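PDB 2GFI: phytase from Debaryomyces castellii, which removes phosphate groups from phytate (inositol hexakisphosphate) as a 3-phytase of the histidine acid phosphatase family. Local coordinates for the interface of chains A and B and the interface of chains A and C. Residues are numbered along the deposited sequence; one frame, centred on the assembly and turned at random. Chains: chain A/B/C, phytase.

Contact 1: the interface of chains A and B. Residues chain A 145, 154, 180, 183; chain B 125, 174.
B:Lys125 reaches across from a loop of chain B to A:Asp183, and the charged part of the patch is the salt bridge between them. The ammonium NZ lies 3.2 Å from the carboxylate oxygen OD2 of A:Asp183, while the other oxygen of this carboxylate, OD1, is farther from NZ, at 3.8 Å. Aspartate suits this place: it closes the short 3-10 helix 181-183, and its short side chain keeps the carboxylate near the backbone, pointing towards the incoming lysine. The lysine covers the distance because it is extended beyond CG, which itself stands anti to the backbone N (chi1 -155°). The van der Waals contacts involve the methylene shaft of the same side chain. A:Arg145, on helix 133-148, lies alongside it pointing the same way, and its guanidinium nitrogen NH1 meets the lysine CG at 3.4 Å. Bends at chi2 and chi3 carry the guanidinium there. Within chain A, the sulfur SD of A:Met180 lies 3.6 Å from NH2 of A:Arg145 and helps to bound that group. The cationic ends remain apart, with A:Arg145 NH1 and B:Lys125 NZ separated by 6.1 Å. This small, largely polar patch probably helps to set how chains A and B meet in the deposited assembly.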
loop_
_atom_site.group_PDB
_atom_site.type_symbol
_atom_site.label_atom_id
_atom_site.label_comp_id
_atom_site.label_asym_id
_atom_site.label_seq_id
_atom_site.Cartn_x
_atom_site.Cartn_y
_atom_site.Cartn_z
ATOM N N ARG A 145 5.917 -7.344 23.946
ATOM C CA ARG A 145 6.089 -8.687 24.462
ATOM C C ARG A 145 6.626 -9.593 23.381
ATOM O O ARG A 145 7.550 -10.349 23.632
ATOM C CB ARG A 145 4.803 -9.279 25.037
ATOM C CG ARG A 145 4.957 -10.777 25.384
ATOM C CD ARG A 145 5.957 -11.149 26.517
ATOM N NE ARG A 145 5.132 -11.093 27.666
ATOM C CZ ARG A 145 4.683 -12.076 28.398
ATOM N NH1 ARG A 145 5.093 -13.331 28.291
ATOM N NH2 ARG A 145 3.824 -11.729 29.310
ATOM N N THR A 154 8.463 -15.233 33.769
ATOM C CA THR A 154 7.073 -15.255 34.224
ATOM C C THR A 154 6.861 -15.618 35.707
ATOM O O THR A 154 5.720 -15.582 36.202
ATOM C CB THR A 154 6.209 -16.127 33.313
ATOM O OG1 THR A 154 6.813 -17.418 33.143
ATOM C CG2 THR A 154 6.163 -15.545 31.893
ATOM N N MET A 180 1.095 -8.473 28.846
ATOM C CA MET A 180 0.878 -9.618 29.712
ATOM C C MET A 180 -0.211 -10.499 29.195
ATOM O O MET A 180 -0.324 -11.642 29.627
ATOM C CB MET A 180 0.494 -9.159 31.126
ATOM C CG MET A 180 1.626 -8.527 31.920
ATOM S SD MET A 180 3.095 -9.581 32.037
ATOM C CE MET A 180 2.504 -10.837 33.190
ATOM N N ASP A 183 -2.260 -13.225 31.183
ATOM C CA ASP A 183 -1.527 -13.338 32.446
ATOM C C ASP A 183 -1.594 -12.069 33.277
ATOM O O ASP A 183 -1.048 -12.029 34.375
ATOM C CB ASP A 183 -0.043 -13.633 32.211
ATOM C CG ASP A 183 0.187 -14.979 31.585
ATOM O OD1 ASP A 183 -0.535 -15.940 31.946
ATOM O OD2 ASP A 183 1.071 -15.168 30.723
ATOM N N LYS B 125 3.709 -14.858 24.010
ATOM C CA LYS B 125 4.389 -15.653 25.013
ATOM C C LYS B 125 5.057 -16.899 24.400
ATOM O O LYS B 125 6.087 -17.345 24.888
ATOM C CB LYS B 125 3.358 -16.044 26.052
ATOM C CG LYS B 125 3.860 -16.360 27.456
ATOM C CD LYS B 125 2.628 -16.659 28.300
ATOM C CE LYS B 125 2.955 -17.391 29.563
ATOM N NZ LYS B 125 1.773 -18.225 29.910
ATOM N N TYR B 174 -8.843 -13.244 25.232
ATOM C CA TYR B 174 -8.106 -12.146 24.633
ATOM C C TYR B 174 -9.054 -11.197 23.941
ATOM O O TYR B 174 -8.853 -10.007 23.983
ATOM C CB TYR B 174 -7.060 -12.663 23.644
ATOM C CG TYR B 174 -5.757 -12.967 24.320
ATOM C CD1 TYR B 174 -5.530 -14.217 24.897
ATOM C CD2 TYR B 174 -4.769 -12.001 24.405
ATOM C CE1 TYR B 174 -4.345 -14.492 25.516
ATOM C CE2 TYR B 174 -3.559 -12.264 24.998
ATOM C CZ TYR B 174 -3.355 -13.513 25.552
ATOM O OH TYR B 174 -2.160 -13.780 26.145
#

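Contact 2: the interface of chains A and C. Residues chain A 49-51, 398, 408; chain C 281, 359.
A:Phe49, A:Gly50 and A:Ile51 face chain C from a loop that turns at the glycine, whose positive phi (94°) suits a residue without a side chain and lets its two neighbours present their side chains to the same partner. That partner is mainly C:Phe359, a ring inserted among nonpolar groups of chain A. Its CZ end points at the middle of the A:Phe408 ring, 3.5 Å from CD1 of that residue, in an edge-to-face meeting with the planes turned 68° apart. Across one face of C:Phe359 lies A:Pro398, whose CG is 3.5 Å from the phenylalanine CD2, displaced towards the rim; the compact proline ring can lie close in a CH-pi contact. At the base of the inserted side chain, C:Phe359 CB sits over the centre of the A:Phe49 ring, 3.8 Å from CE2 of A:Phe49, and these two rings also meet edge to face. The CG of C:Phe359 lies anti to its carbonyl carbon (chi1 -74°), which directs the ring forward between these groups. A:Ile51 comes from the opposite direction and touches CE1 of C:Phe359 with its CD1 at 3.6 Å. The isoleucines cross at about a right angle, C:Ile281 CD1 meeting A:Ile51 CG1 at 3.6 Å. In this contact of the deposited assembly, A:Pro398 follows strand 395-397, A:Phe408 ends 3-10 helix 406-408, and C:Ile281 lies on helix 277-295, facing loop residues.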
loop_
_atom_site.group_PDB
_atom_site.type_symbol
_atom_site.label_atom_id
_atom_site.label_comp_id
_atom_site.label_asym_id
_atom_site.label_seq_id
_atom_site.Cartn_x
_atom_site.Cartn_y
_atom_site.Cartn_z
ATOM N N PHE A 49 16.144 5.113 9.234
ATOM C CA PHE A 49 17.276 5.103 8.298
ATOM C C PHE A 49 17.436 3.784 7.593
ATOM O O PHE A 49 18.423 3.588 6.891
ATOM C CB PHE A 49 18.601 5.442 8.985
ATOM C CG PHE A 49 18.577 6.712 9.779
ATOM C CD1 PHE A 49 18.565 7.958 9.143
ATOM C CD2 PHE A 49 18.612 6.667 11.185
ATOM C CE1 PHE A 49 18.559 9.129 9.902
ATOM C CE2 PHE A 49 18.626 7.829 11.945
ATOM C CZ PHE A 49 18.599 9.062 11.308
ATOM N N GLY A 50 16.483 2.862 7.792
ATOM C CA GLY A 50 16.521 1.591 7.097
ATOM C C GLY A 50 17.190 0.510 7.904
ATOM O O GLY A 50 17.359 -0.586 7.414
ATOM N N ILE A 51 17.561 0.823 9.152
ATOM C CA ILE A 51 18.223 -0.112 10.038
ATOM C C ILE A 51 17.217 -1.098 10.498
ATOM O O ILE A 51 16.110 -0.736 10.935
ATOM C CB ILE A 51 18.873 0.602 11.225
ATOM C CG1 ILE A 51 19.910 1.614 10.716
ATOM C CG2 ILE A 51 19.571 -0.384 12.094
ATOM C CD1 ILE A 51 20.243 2.640 11.717
ATOM N N PRO A 398 21.044 5.550 15.559
ATOM C CA PRO A 398 22.383 5.371 16.075
ATOM C C PRO A 398 22.920 6.635 16.779
ATOM O O PRO A 398 22.546 7.762 16.429
ATOM C CB PRO A 398 23.205 5.026 14.824
ATOM C CG PRO A 398 22.193 4.439 13.854
ATOM C CD PRO A 398 20.993 5.363 14.090
ATOM N N PHE A 408 24.286 -1.094 14.328
ATOM C CA PHE A 408 24.723 0.292 14.599
ATOM C C PHE A 408 24.603 0.728 16.051
ATOM O O PHE A 408 24.225 1.872 16.370
ATOM C CB PHE A 408 24.054 1.293 13.652
ATOM C CG PHE A 408 24.357 1.025 12.225
ATOM C CD1 PHE A 408 25.612 1.355 11.693
ATOM C CD2 PHE A 408 23.403 0.442 11.402
ATOM C CE1 PHE A 408 25.906 1.086 10.340
ATOM C CE2 PHE A 408 23.663 0.186 10.054
ATOM C CZ PHE A 408 24.926 0.500 9.528
ATOM N N ILE C 281 23.551 -0.462 4.321
ATOM C CA ILE C 281 23.709 0.919 4.784
ATOM C C ILE C 281 25.158 1.375 4.720
ATOM O O ILE C 281 25.463 2.539 4.391
ATOM C CB ILE C 281 23.108 1.097 6.193
ATOM C CG1 ILE C 281 21.562 1.066 6.098
ATOM C CG2 ILE C 281 23.571 2.405 6.828
ATOM C CD1 ILE C 281 20.909 0.823 7.402
ATOM N N PHE C 359 24.277 9.228 10.558
ATOM C CA PHE C 359 22.857 8.951 10.277
ATOM C C PHE C 359 22.059 10.236 10.513
ATOM O O PHE C 359 22.013 10.731 11.640
ATOM C CB PHE C 359 22.360 7.840 11.174
ATOM C CG PHE C 359 22.844 6.488 10.783
ATOM C CD1 PHE C 359 22.101 5.711 9.929
ATOM C CD2 PHE C 359 24.044 5.957 11.317
ATOM C CE1 PHE C 359 22.548 4.439 9.574
ATOM C CE2 PHE C 359 24.486 4.690 10.965
ATOM C CZ PHE C 359 23.754 3.934 10.121
#

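Contact 3: the interface of chains A and C. Residues chain A 278, 281-282, 357, 359; chain C 51, 405, 408.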
loop_
_atom_site.group_PDB
_atom_site.type_symbol
_atom_site.label_atom_id
_atom_site.label_comp_id
_atom_site.label_asym_id
_atom_site.label_seq_id
_atom_site.Cartn_x
_atom_site.Cartn_y
_atom_site.Cartn_z
ATOM N N GLU A 278 1.614 23.583 2.530
ATOM C CA GLU A 278 2.543 24.642 2.854
ATOM C C GLU A 278 2.205 25.291 4.218
ATOM O O GLU A 278 3.091 25.669 4.946
ATOM C CB GLU A 278 2.591 25.608 1.682
ATOM C CG GLU A 278 3.077 27.003 2.017
ATOM C CD GLU A 278 3.326 27.845 0.781
ATOM O OE1 GLU A 278 2.555 27.724 -0.213
ATOM O OE2 GLU A 278 4.308 28.622 0.814
ATOM N N ILE A 281 3.170 22.701 6.977
ATOM C CA ILE A 281 4.623 22.635 7.149
ATOM C C ILE A 281 5.159 23.812 7.989
ATOM O O ILE A 281 6.085 23.654 8.811
ATOM C CB ILE A 281 5.285 22.550 5.756
ATOM C CG1 ILE A 281 5.055 21.158 5.147
ATOM C CG2 ILE A 281 6.732 22.901 5.827
ATOM C CD1 ILE A 281 5.354 21.075 3.626
ATOM N N GLN A 282 4.572 24.992 7.802
ATOM C CA GLN A 282 4.985 26.156 8.585
ATOM C C GLN A 282 4.437 26.046 9.991
ATOM O O GLN A 282 5.139 26.309 10.966
ATOM C CB GLN A 282 4.523 27.450 7.932
ATOM C CG GLN A 282 5.332 27.760 6.727
ATOM C CD GLN A 282 4.656 28.768 5.853
ATOM O OE1 GLN A 282 3.702 28.435 5.141
ATOM N NE2 GLN A 282 5.134 29.992 5.888
ATOM N N THR A 357 12.173 29.035 7.048
ATOM C CA THR A 357 11.782 27.659 7.311
ATOM C C THR A 357 12.864 26.727 6.744
ATOM O O THR A 357 13.084 26.681 5.539
ATOM C CB THR A 357 10.402 27.342 6.696
ATOM O OG1 THR A 357 9.469 28.349 7.090
ATOM C CG2 THR A 357 9.817 26.007 7.248
ATOM N N PHE A 359 14.575 23.077 5.838
ATOM C CA PHE A 359 14.166 21.797 5.339
ATOM C C PHE A 359 15.412 20.904 5.335
ATOM O O PHE A 359 16.405 21.210 4.641
ATOM C CB PHE A 359 13.590 21.969 3.925
ATOM C CG PHE A 359 12.292 22.691 3.897
ATOM C CD1 PHE A 359 11.094 21.985 4.001
ATOM C CD2 PHE A 359 12.257 24.087 3.794
ATOM C CE1 PHE A 359 9.873 22.661 4.004
ATOM C CE2 PHE A 359 11.042 24.780 3.796
ATOM C CZ PHE A 359 9.853 24.067 3.894
ATOM N N ILE C 51 6.020 18.747 0.823
ATOM C CA ILE C 51 5.620 19.930 0.090
ATOM C C ILE C 51 4.924 19.455 -1.140
ATOM O O ILE C 51 5.428 18.603 -1.865
ATOM C CB ILE C 51 6.822 20.789 -0.309
ATOM C CG1 ILE C 51 7.569 21.282 0.957
ATOM C CG2 ILE C 51 6.378 21.921 -1.187
ATOM C CD1 ILE C 51 9.003 21.758 0.707
ATOM N N GLY C 405 8.403 32.050 -0.987
ATOM C CA GLY C 405 7.395 32.281 -1.982
ATOM C C GLY C 405 6.409 31.138 -1.946
ATOM O O GLY C 405 6.617 30.192 -1.212
ATOM N N PHE C 408 7.066 27.184 -1.239
ATOM C CA PHE C 408 8.421 27.312 -0.688
ATOM C C PHE C 408 9.426 27.612 -1.748
ATOM O O PHE C 408 10.537 27.046 -1.771
ATOM C CB PHE C 408 8.824 26.082 0.107
ATOM C CG PHE C 408 8.035 25.921 1.331
ATOM C CD1 PHE C 408 8.270 26.749 2.433
ATOM C CD2 PHE C 408 7.014 24.970 1.388
ATOM C CE1 PHE C 408 7.483 26.618 3.597
ATOM C CE2 PHE C 408 6.239 24.844 2.528
ATOM C CZ PHE C 408 6.487 25.655 3.646
HETATM O O HOH W 1 6.383 29.730 1.824
#
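Helix 277-295 of chain A, with the loop holding A:Thr357 and A:Phe359, meets chain C loop segments that carry C:Ile51, C:Gly405 and C:Phe408, as part of a two-fold interface between two chains of a histidine acid phosphatase in the deposited assembly. The flat C:Phe408 ring fits against the helix, where A:Glu278 and, about one turn on, the adjacent A:Ile281 and A:Gln282 share a surface. Its CE2 packs 3.7 Å from CA of A:Glu278, and its CZ touches the branch methyl CG2 of A:Ile281 at 3.5 Å. The methylene CG of A:Gln282 slides past the same CZ at 3.9 Å, so the aliphatic part of a polar residue serves the nonpolar contact. On one face of this ring stands A:Phe359, its CZ over the ring centre and 3.4 Å from CD1 of C:Phe408, with the planes 70° apart. C:Ile51 adds its CD1 at 3.5 Å from CE1 of A:Phe359. A:Glu278 also has a polar role: CG stands opposite the backbone N (chi1 158°) and the extended chain takes the carboxylate past the ring. A water then links the two chains, 2.6 Å from the carboxylate OE2 of A:Glu278 and 3.1 Å from the backbone carbonyl O of C:Gly405.

Contacts 2 and 3, whose centres are about 27 Å apart, are largely two-fold related parts of the A–C interface: A:Ile51, A:Phe408, C:Ile281 and C:Phe359 in contact 2 recur in contact 3 as C:Ile51, C:Phe408, A:Ile281 and A:Phe359. Contact 1 belongs to the A–B interface, about 31 Å from contact 2 and 46 Å from contact 3. Chain A thus uses separate surfaces for its two neighbours, one patch built on charge, the others on aromatic and aliphatic groups. Two such two-fold interfaces can together build the deposited four-copy assembly. All three centres lie over 20 Å from A:His70, the nucleophile of the family.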